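Local coordinates for UPF0678 fatty acid-binding protein-like protein ERS007657_00996 (Mycobacterium tuberculosis, PDB 6R3W) that binds heme b in a beta-barrel and probably isomerises peroxynitrite to nitrate, which would scavenge reactive nitrogen species, at residues A[39-42]-A[48-51]; A[10-15]-A[69-74]; A[81-86]-A[128-133]. All blocks are in the same frame, centred on the assembly; numbering follows the deposited sequence. Where two conformers were deposited one is given.

Contact 1: residues A[39-42]-A[48-51]; sequences VVFA and FLTY
The beta hairpin of strands 33-42 and 48-57 is joined near its turn by the antiparallel pairs Ala42-Thr50 and Phe41-Tyr51. Ala42 and Thr50 form the hydrogen-bonded pair: Ala42 N donates to Thr50 O over 3.0 Å at a nearly straight N-H...O angle of 161°, and Thr50 N returns a bond of 2.8 Å to Ala42 O. Beside it, in the non-hydrogen-bonded pair, Phe41 CA makes a CA-H...O contact of 3.2 Å to Thr50 O.

The two faces of the hairpin differ in chemistry. On the face carrying Ala42 and Thr50, the threonine hydroxyl sits between its own backbone N and carbonyl carbon, which brings OG1 alongside the methyl group of Ala42. A water extends the pairing there: it donates a hydrogen bond of 3.0 Å to Val40 O and hydrogen-bonds Thr50 OG1 at 2.9 Å.

The face of Phe41 and Tyr51 is buried and largely aromatic and aliphatic. Tyr51 turns its ring away from its own backbone N (chi1 166°), which carries CD1 over one face of the Phe41 ring, near the rim and 3.4 Å from Phe41 CE1. The ring planes are inclined by 34°, with centroids 5.0 Å apart. Val39 CG1 then closes on the tyrosine edge, 3.6 Å from Tyr51 CE1 and near the ring plane, while Leu49 CD1 reaches the other end of the row, beside Phe41 CD1. The hydroxyl of Tyr51 is held by a hydrogen bond to Glu67 OE2.

Alternation of a solvated pair with a buried aromatic pair is usual for amphipathic strands, and here the hairpin is one of the consecutive up-and-down pairs of the heme-binding nitrobindin barrel, a member of the calycin clan.

Contact 2: residues A[10-15]-A[69-74]; sequences QALSPL and GYLRVC
Leu12 overlaps the interior side of strand 63-73 through a single methyl group, its CD1, which rests 3.8 Å from Val73 CG2 and also approaches Leu71 CD2 at 4.3 Å. The isobutyl group stands with CG opposite its carbonyl carbon (chi1 -60°) and continues in an extended chain, an arrangement that sends CD1 forward from the 3-10 segment to the strand. One turn later Leu15 repeats the approach: its CD2 lies 4.1 Å from Leu71 CD2, the two side chains crossing at about a right angle. Leu71 CD2 is thus shared between both leucines of the 3-10 segment.

All four side chains are buried, and the contact between the segments is made by methyl groups alone. The spacing of the leucines follows from the tight 3-10 winding, in which Leu15 N bonds Leu12 O over 2.9 Å. Tyr97 and Ile104, from strands 89-100 and 103-118, widen the apolar patch around Leu12. Leu15 O meanwhile accepts a hydrogen bond from Trp19 NE1, tying the segment to the predicted GXWXGXG motif.

A short N-terminal 3-10 helix packed across an end of the barrel, leading into the first strand and its GXWXGXG motif, is characteristic of lipocalin-like, calycin barrels.

Contact 3: residues A[81-86]-A[128-133]; sequences LVLAHP and LDRSYR. With HEM (protoporphyrin IX containing Fe), chain B.
The guanidinium of Arg130 is held through all three of its nitrogens by carboxylates: NH2 forms a salt bridge with Glu91 OE1, NH1 with Glu67 OE2 and NE with Glu93 OE2. Packing completes its surroundings. Leu83 CD1 lies over one face of the group, 3.4 Å from Arg130 NH2, and His85 CE1 stands at its edge, 4.0 Å from the same NH2. The arginine and histidine come from opposite directions and meet near each other's planes, which are inclined by 36°. The arginine reaches this point by running extended from CG to NE, and its aliphatic part is covered crosswise by Leu81, whose CD2 is 3.7 Å from Arg130 CD.

His85 connects this cluster to the heme. The vinyl carbon CBC of the heme is centred over one face of the imidazole, and the heme methyl CMC comes within 3.5 Å of His85 CE1. From strand 125-135, Leu128 CD1 meets the same CBC at 3.7 Å. His85 ND1 is hydrogen-bonded to His65 NE2, and His85 NE2 to Glu91 OE1, which also takes the salt bridge from Arg130 NH2.

Three carboxylates probably keep the buried guanidinium charged, and through Glu91 the same network would help fix the imidazole that packs against the heme edge.

Strands 33-42, 48-57, 63-73 and 78-85 run side by side in one sheet and carry parts of all three contacts; contact 2 adds the 3-10 segment, and contact 3 reaches across the interior to strand 125-135. Leu49 N is probably bonded to Leu71 O at 2.8 Å, joining contacts 1 and 2, and Val82 N to Tyr70 O at 2.9 Å, joining contacts 2 and 3. Inside the barrel, Tyr51 CD2 touches Leu83 CD2 at 3.6 Å, and Glu67 OE2 serves both Tyr51 OH and Arg130 NH1. Contact 3 alone reaches the heme, whose iron carries a water at 2.1 Å; the side chain of Tyr51 stays about 8 Å from the heme, and contact 2 lies remote from it.

Contact 1: residues A[39-42]-A[48-51]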
loop_
_atom_site.group_PDB
_atom_site.type_symbol
_atom_site.label_atom_id
_atom_site.label_comp_id
_atom_site.label_asym_id
_atom_site.label_seq_id
_atom_site.Cartn_x
_atom_site.Cartn_y
_atom_site.Cartn_z
ATOM N N VAL A 39 4.720 -8.984 0.064
ATOM C CA VAL A 39 3.895 -8.329 1.100
ATOM C C VAL A 39 3.450 -9.370 2.122
ATOM O O VAL A 39 3.141 -10.510 1.737
ATOM C CB VAL A 39 2.702 -7.638 0.445
ATOM C CG1 VAL A 39 1.559 -7.444 1.414
ATOM C CG2 VAL A 39 3.130 -6.337 -0.215
ATOM N N VAL A 40 3.420 -8.977 3.377
ATOM C CA VAL A 40 2.792 -9.808 4.431
ATOM C C VAL A 40 1.781 -8.961 5.180
ATOM O O VAL A 40 2.142 -7.878 5.661
ATOM C CB VAL A 40 3.828 -10.413 5.393
ATOM C CG1 VAL A 40 3.140 -11.238 6.460
ATOM C CG2 VAL A 40 4.871 -11.240 4.672
ATOM N N PHE A 41 0.572 -9.487 5.333
ATOM C CA PHE A 41 -0.447 -8.960 6.259
ATOM C C PHE A 41 -0.633 -9.952 7.394
ATOM O O PHE A 41 -0.783 -11.162 7.115
ATOM C CB PHE A 41 -1.785 -8.762 5.562
ATOM C CG PHE A 41 -1.856 -7.593 4.623
ATOM C CD1 PHE A 41 -2.057 -6.311 5.104
ATOM C CD2 PHE A 41 -1.840 -7.786 3.247
ATOM C CE1 PHE A 41 -2.189 -5.238 4.228
ATOM C CE2 PHE A 41 -1.962 -6.712 2.379
ATOM C CZ PHE A 41 -2.172 -5.448 2.870
ATOM N N ALA A 42 -0.612 -9.464 8.624
ATOM C CA ALA A 42 -0.824 -10.300 9.813
ATOM C C ALA A 42 -1.587 -9.478 10.863
ATOM O O ALA A 42 -2.010 -8.364 10.562
ATOM C CB ALA A 42 0.496 -10.802 10.321
ATOM N N PHE A 48 -6.454 -3.870 13.820
ATOM C CA PHE A 48 -5.539 -3.454 12.741
ATOM C C PHE A 48 -4.808 -4.680 12.228
ATOM O O PHE A 48 -4.579 -5.646 12.995
ATOM C CB PHE A 48 -4.539 -2.394 13.240
ATOM C CG PHE A 48 -3.603 -2.840 14.343
ATOM C CD1 PHE A 48 -2.392 -3.469 14.065
ATOM C CD2 PHE A 48 -3.902 -2.565 15.662
ATOM C CE1 PHE A 48 -1.536 -3.852 15.084
ATOM C CE2 PHE A 48 -3.030 -2.919 16.675
ATOM C CZ PHE A 48 -1.860 -3.573 16.389
ATOM N N LEU A 49 -4.438 -4.619 10.965
ATOM C CA LEU A 49 -3.466 -5.537 10.359
ATOM C C LEU A 49 -2.078 -4.917 10.461
ATOM O O LEU A 49 -1.931 -3.696 10.266
ATOM C CB LEU A 49 -3.816 -5.801 8.889
ATOM C CG LEU A 49 -5.182 -6.396 8.625
ATOM C CD1 LEU A 49 -5.406 -6.552 7.135
ATOM C CD2 LEU A 49 -5.354 -7.721 9.335
ATOM N N THR A 50 -1.070 -5.741 10.692
ATOM C CA THR A 50 0.322 -5.384 10.422
ATOM C C THR A 50 0.577 -5.591 8.939
ATOM O O THR A 50 0.000 -6.520 8.336
ATOM C CB THR A 50 1.291 -6.181 11.294
ATOM O OG1 THR A 50 1.195 -7.567 10.930
ATOM C CG2 THR A 50 0.994 -6.021 12.764
ATOM N N TYR A 51 1.461 -4.784 8.375
ATOM C CA TYR A 51 1.733 -4.779 6.929
ATOM C C TYR A 51 3.194 -4.474 6.692
ATOM O O TYR A 51 3.703 -3.475 7.211
ATOM C CB TYR A 51 0.844 -3.764 6.227
ATOM C CG TYR A 51 1.247 -3.412 4.815
ATOM C CD1 TYR A 51 1.090 -4.293 3.755
ATOM C CD2 TYR A 51 1.898 -2.220 4.561
ATOM C CE1 TYR A 51 1.501 -3.954 2.479
ATOM C CE2 TYR A 51 2.286 -1.855 3.286
ATOM C CZ TYR A 51 2.082 -2.723 2.239
ATOM O OH TYR A 51 2.500 -2.392 0.973
HETATM O O HOH W 1 2.738 -8.048 8.546
#

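Contact 2: residues A[10-15]-A[69-74]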
loop_
_atom_site.group_PDB
_atom_site.type_symbol
_atom_site.label_atom_id
_atom_site.label_comp_id
_atom_site.label_asym_id
_atom_site.label_seq_id
_atom_site.Cartn_x
_atom_site.Cartn_y
_atom_site.Cartn_z
ATOM N N GLN A 10 -13.130 -8.460 10.204
ATOM C CA GLN A 10 -13.764 -9.623 9.512
ATOM C C GLN A 10 -13.729 -9.436 7.980
ATOM O O GLN A 10 -13.362 -10.396 7.271
ATOM C CB GLN A 10 -15.192 -9.808 10.037
ATOM C CG GLN A 10 -15.948 -10.979 9.421
ATOM C CD GLN A 10 -15.350 -12.334 9.718
ATOM O OE1 GLN A 10 -14.723 -12.567 10.772
ATOM N NE2 GLN A 10 -15.654 -13.292 8.853
ATOM N N ALA A 11 -14.162 -8.301 7.483
ATOM C CA ALA A 11 -14.262 -8.092 6.021
ATOM C C ALA A 11 -12.882 -8.248 5.368
ATOM O O ALA A 11 -12.827 -8.559 4.174
ATOM C CB ALA A 11 -14.846 -6.735 5.719
ATOM N N LEU A 12 -11.832 -7.873 6.081
ATOM C CA LEU A 12 -10.459 -7.821 5.528
ATOM C C LEU A 12 -9.690 -9.117 5.824
ATOM O O LEU A 12 -8.501 -9.187 5.481
ATOM C CB LEU A 12 -9.724 -6.600 6.064
ATOM C CG LEU A 12 -10.376 -5.250 5.734
ATOM C CD1 LEU A 12 -9.513 -4.109 6.201
ATOM C CD2 LEU A 12 -10.653 -5.120 4.241
ATOM N N SER A 13 -10.357 -10.145 6.359
ATOM C CA SER A 13 -9.652 -11.414 6.659
ATOM C C SER A 13 -8.972 -11.981 5.406
ATOM O O SER A 13 -7.882 -12.554 5.527
ATOM C CB SER A 13 -10.561 -12.422 7.360
ATOM O OG SER A 13 -11.584 -12.925 6.506
ATOM N N PRO A 14 -9.512 -11.809 4.169
ATOM C CA PRO A 14 -8.819 -12.356 3.002
ATOM C C PRO A 14 -7.424 -11.742 2.750
ATOM O O PRO A 14 -6.665 -12.308 1.989
ATOM C CB PRO A 14 -9.776 -12.042 1.834
ATOM C CG PRO A 14 -11.144 -12.083 2.487
ATOM C CD PRO A 14 -10.900 -11.396 3.822
ATOM N N LEU A 15 -7.130 -10.589 3.330
ATOM C CA LEU A 15 -5.803 -9.971 3.126
ATOM C C LEU A 15 -4.729 -10.759 3.884
ATOM O O LEU A 15 -3.553 -10.690 3.505
ATOM C CB LEU A 15 -5.829 -8.510 3.588
ATOM C CG LEU A 15 -6.345 -7.471 2.589
ATOM C CD1 LEU A 15 -7.798 -7.716 2.220
ATOM C CD2 LEU A 15 -6.158 -6.068 3.161
ATOM N N GLY A 69 4.053 -0.787 8.375
ATOM C CA GLY A 69 3.115 -0.129 9.270
ATOM C C GLY A 69 1.872 -0.931 9.453
ATOM O O GLY A 69 1.976 -2.161 9.681
ATOM N N TYR A 70 0.733 -0.259 9.471
ATOM C CA TYR A 70 -0.519 -0.815 10.002
ATOM C C TYR A 70 -1.684 -0.371 9.134
ATOM O O TYR A 70 -1.719 0.774 8.673
ATOM C CB TYR A 70 -0.712 -0.384 11.454
ATOM C CG TYR A 70 0.493 -0.654 12.306
ATOM C CD1 TYR A 70 0.726 -1.916 12.831
ATOM C CD2 TYR A 70 1.437 0.324 12.548
ATOM C CE1 TYR A 70 1.887 -2.209 13.530
ATOM C CE2 TYR A 70 2.577 0.065 13.283
ATOM C CZ TYR A 70 2.808 -1.201 13.767
ATOM O OH TYR A 70 3.943 -1.429 14.499
ATOM N N LEU A 71 -2.643 -1.265 8.954
ATOM C CA LEU A 71 -3.941 -0.946 8.345
ATOM C C LEU A 71 -4.997 -1.060 9.439
ATOM O O LEU A 71 -5.339 -2.170 9.833
ATOM C CB LEU A 71 -4.193 -1.886 7.169
ATOM C CG LEU A 71 -5.450 -1.594 6.344
ATOM C CD1 LEU A 71 -5.462 -0.186 5.784
ATOM C CD2 LEU A 71 -5.591 -2.595 5.223
ATOM N N ARG A 72 -5.446 0.073 9.939
ATOM C CA ARG A 72 -6.449 0.167 11.016
ATOM C C ARG A 72 -7.839 0.184 10.388
ATOM O O ARG A 72 -8.045 0.873 9.375
ATOM C CB ARG A 72 -6.249 1.459 11.815
ATOM C CG ARG A 72 -4.972 1.491 12.628
ATOM C CD ARG A 72 -4.470 2.891 12.967
ATOM N NE ARG A 72 -5.510 3.794 13.435
ATOM C CZ ARG A 72 -5.923 3.932 14.692
ATOM N NH1 ARG A 72 -5.460 3.144 15.663
ATOM N NH2 ARG A 72 -6.847 4.827 14.957
ATOM N N VAL A 73 -8.793 -0.448 11.041
ATOM C CA VAL A 73 -10.214 -0.255 10.698
ATOM C C VAL A 73 -10.806 0.761 11.680
ATOM O O VAL A 73 -10.804 0.505 12.887
ATOM C CB VAL A 73 -10.965 -1.595 10.667
ATOM C CG1 VAL A 73 -12.464 -1.386 10.570
ATOM C CG2 VAL A 73 -10.475 -2.455 9.522
ATOM N N CYS A 74 -11.238 1.906 11.146
ATOM C CA CYS A 74 -11.784 3.054 11.917
ATOM C C CYS A 74 -13.315 2.912 11.946
ATOM O O CYS A 74 -14.033 3.799 11.428
ATOM C CB CYS A 74 -11.272 4.414 11.373
ATOM S SG CYS A 74 -10.952 4.462 9.573
#

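Contact 3: residues A[81-86]-A[128-133]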
loop_
_atom_site.group_PDB
_atom_site.type_symbol
_atom_site.label_atom_id
_atom_site.label_comp_id
_atom_site.label_asym_id
_atom_site.label_seq_id
_atom_site.Cartn_x
_atom_site.Cartn_y
_atom_site.Cartn_z
ATOM N N LEU A 81 -4.384 3.780 6.843
ATOM C CA LEU A 81 -3.115 3.097 6.500
ATOM C C LEU A 81 -1.974 3.987 6.969
ATOM O O LEU A 81 -1.897 5.138 6.549
ATOM C CB LEU A 81 -3.048 2.850 4.993
ATOM C CG LEU A 81 -1.762 2.206 4.479
ATOM C CD1 LEU A 81 -1.575 0.792 5.041
ATOM C CD2 LEU A 81 -1.772 2.172 2.959
ATOM N N VAL A 82 -1.172 3.464 7.881
ATOM C CA VAL A 82 -0.151 4.225 8.616
ATOM C C VAL A 82 1.211 3.628 8.292
ATOM O O VAL A 82 1.424 2.457 8.632
ATOM C CB VAL A 82 -0.443 4.149 10.119
ATOM C CG1 VAL A 82 0.532 4.985 10.922
ATOM C CG2 VAL A 82 -1.874 4.546 10.450
ATOM N N LEU A 83 2.070 4.368 7.600
ATOM C CA LEU A 83 3.305 3.776 7.025
ATOM C C LEU A 83 4.530 4.642 7.284
ATOM O O LEU A 83 4.466 5.876 7.234
ATOM C CB LEU A 83 3.171 3.589 5.520
ATOM C CG LEU A 83 2.114 2.600 5.043
ATOM C CD1 LEU A 83 2.053 2.626 3.527
ATOM C CD2 LEU A 83 2.381 1.200 5.568
ATOM N N ALA A 84 5.651 3.955 7.470
ATOM C CA ALA A 84 7.017 4.493 7.394
ATOM C C ALA A 84 7.689 4.019 6.112
ATOM O O ALA A 84 7.485 2.847 5.697
ATOM C CB ALA A 84 7.798 4.048 8.595
ATOM N N HIS A 85 8.499 4.883 5.539
ATOM C CA HIS A 85 9.307 4.632 4.328
ATOM C C HIS A 85 10.767 4.894 4.627
ATOM O O HIS A 85 11.125 5.898 5.276
ATOM C CB HIS A 85 8.863 5.546 3.180
ATOM C CG HIS A 85 7.437 5.378 2.790
ATOM N ND1 HIS A 85 7.063 4.528 1.779
ATOM C CD2 HIS A 85 6.317 5.973 3.238
ATOM C CE1 HIS A 85 5.748 4.550 1.673
ATOM N NE2 HIS A 85 5.272 5.416 2.557
ATOM N N PRO A 86 11.673 4.070 4.073
ATOM C CA PRO A 86 13.094 4.208 4.361
ATOM C C PRO A 86 13.731 5.406 3.653
ATOM O O PRO A 86 14.877 5.716 3.947
ATOM C CB PRO A 86 13.683 2.885 3.836
ATOM C CG PRO A 86 12.740 2.496 2.716
ATOM C CD PRO A 86 11.373 2.887 3.241
ATOM N N LEU A 128 -0.398 11.105 -1.743
ATOM C CA LEU A 128 -0.400 9.707 -2.212
ATOM C C LEU A 128 -1.820 9.174 -2.176
ATOM O O LEU A 128 -2.512 9.384 -1.160
ATOM C CB LEU A 128 0.512 8.865 -1.320
ATOM C CG LEU A 128 1.986 9.236 -1.378
ATOM C CD1 LEU A 128 2.739 8.691 -0.174
ATOM C CD2 LEU A 128 2.622 8.780 -2.674
ATOM N N ASP A 129 -2.223 8.532 -3.261
ATOM C CA ASP A 129 -3.514 7.836 -3.366
ATOM C C ASP A 129 -3.237 6.371 -3.679
ATOM O O ASP A 129 -2.368 6.089 -4.523
ATOM C CB ASP A 129 -4.383 8.389 -4.499
ATOM C CG ASP A 129 -4.973 9.782 -4.324
ATOM O OD1 ASP A 129 -4.526 10.535 -3.444
ATOM O OD2 ASP A 129 -5.850 10.124 -5.153
ATOM N N ARG A 130 -3.951 5.477 -3.027
ATOM C CA ARG A 130 -3.866 4.022 -3.285
ATOM C C ARG A 130 -5.254 3.458 -3.601
ATOM O O ARG A 130 -6.214 3.730 -2.860
ATOM C CB ARG A 130 -3.255 3.319 -2.078
ATOM C CG ARG A 130 -1.774 3.616 -1.874
ATOM C CD ARG A 130 -1.280 3.035 -0.569
ATOM N NE ARG A 130 0.037 3.528 -0.211
ATOM C CZ ARG A 130 1.134 2.795 -0.114
ATOM N NH1 ARG A 130 1.126 1.494 -0.388
ATOM N NH2 ARG A 130 2.260 3.370 0.232
ATOM N N SER A 131 -5.305 2.624 -4.630
ATOM C CA SER A 131 -6.473 1.806 -4.999
ATOM C C SER A 131 -6.059 0.329 -4.973
ATOM O O SER A 131 -5.200 -0.037 -5.746
ATOM C CB SER A 131 -6.982 2.226 -6.351
ATOM O OG SER A 131 -8.126 1.488 -6.711
ATOM N N TYR A 132 -6.626 -0.444 -4.062
ATOM C CA TYR A 132 -6.279 -1.871 -3.897
ATOM C C TYR A 132 -7.524 -2.711 -4.251
ATOM O O TYR A 132 -8.676 -2.343 -3.855
ATOM C CB TYR A 132 -5.706 -2.133 -2.490
ATOM C CG TYR A 132 -4.224 -1.829 -2.310
ATOM C CD1 TYR A 132 -3.311 -2.825 -1.978
ATOM C CD2 TYR A 132 -3.737 -0.538 -2.426
ATOM C CE1 TYR A 132 -1.952 -2.557 -1.856
ATOM C CE2 TYR A 132 -2.375 -0.263 -2.365
ATOM C CZ TYR A 132 -1.480 -1.269 -2.052
ATOM O OH TYR A 132 -0.154 -0.968 -1.933
ATOM N N ARG A 133 -7.283 -3.828 -4.900
ATOM C CA ARG A 133 -8.319 -4.824 -5.201
ATOM C C ARG A 133 -7.805 -6.195 -4.785
ATOM O O ARG A 133 -6.729 -6.581 -5.235
ATOM C CB ARG A 133 -8.661 -4.778 -6.692
ATOM C CG ARG A 133 -9.715 -5.789 -7.121
ATOM C CD ARG A 133 -9.776 -5.831 -8.635
ATOM N NE ARG A 133 -10.689 -6.839 -9.127
ATOM C CZ ARG A 133 -11.961 -6.621 -9.379
ATOM N NH1 ARG A 133 -12.503 -5.451 -9.077
ATOM N NH2 ARG A 133 -12.731 -7.626 -9.745
HETATM C CHA HEM B . 11.518 7.598 -7.629
HETATM C CHB HEM B . 10.769 2.873 -7.199
HETATM C CHC HEM B . 7.271 3.685 -3.905
HETATM C CHD HEM B . 8.390 8.416 -3.999
HETATM C C1A HEM B . 11.607 6.238 -7.782
HETATM C C2A HEM B . 12.585 5.580 -8.604
HETATM C C3A HEM B . 12.371 4.254 -8.469
HETATM C C4A HEM B . 11.267 4.087 -7.591
HETATM C CMA HEM B . 13.175 3.147 -9.091
HETATM C CAA HEM B . 13.648 6.252 -9.439
HETATM C CBA HEM B . 15.032 6.034 -8.840
HETATM C CGA HEM B . 15.113 6.648 -7.484
HETATM O O1A HEM B . 15.398 5.930 -6.502
HETATM O O2A HEM B . 14.944 7.876 -7.342
HETATM C C1B HEM B . 9.703 2.692 -6.297
HETATM C C2B HEM B . 9.207 1.410 -5.909
HETATM C C3B HEM B . 8.181 1.625 -5.004
HETATM C C4B HEM B . 8.123 3.081 -4.809
HETATM C CMB HEM B . 9.713 0.074 -6.400
HETATM C CAB HEM B . 7.273 0.665 -4.338
HETATM C CBB HEM B . 6.915 -0.465 -4.913
HETATM C C1C HEM B . 7.305 5.050 -3.610
HETATM C C2C HEM B . 6.514 5.692 -2.631
HETATM C C3C HEM B . 6.885 7.011 -2.613
HETATM C C4C HEM B . 7.842 7.198 -3.672
HETATM C CMC HEM B . 5.484 5.005 -1.795
HETATM C CAC HEM B . 6.467 8.087 -1.687
HETATM C CBC HEM B . 6.367 7.888 -0.367
HETATM C C1D HEM B . 9.290 8.580 -5.044
HETATM C C2D HEM B . 9.861 9.884 -5.409
HETATM C C3D HEM B . 10.727 9.659 -6.398
HETATM C C4D HEM B . 10.687 8.208 -6.678
HETATM C CMD HEM B . 9.585 11.200 -4.735
HETATM C CAD HEM B . 11.827 10.604 -6.793
HETATM C CBD HEM B . 11.444 11.388 -7.963
HETATM C CGD HEM B . 12.555 12.386 -8.300
HETATM O O1D HEM B . 13.751 12.400 -7.854
HETATM O O2D HEM B . 12.237 13.217 -9.032
HETATM N NA HEM B . 10.825 5.282 -7.153
HETATM N NB HEM B . 9.039 3.647 -5.618
HETATM N NC HEM B . 8.075 5.978 -4.260
HETATM N ND HEM B . 9.824 7.587 -5.827
HETATM FE FE HEM B . 9.404 5.674 -5.783
HETATM O O HOH W 2 10.896 5.427 -4.258
#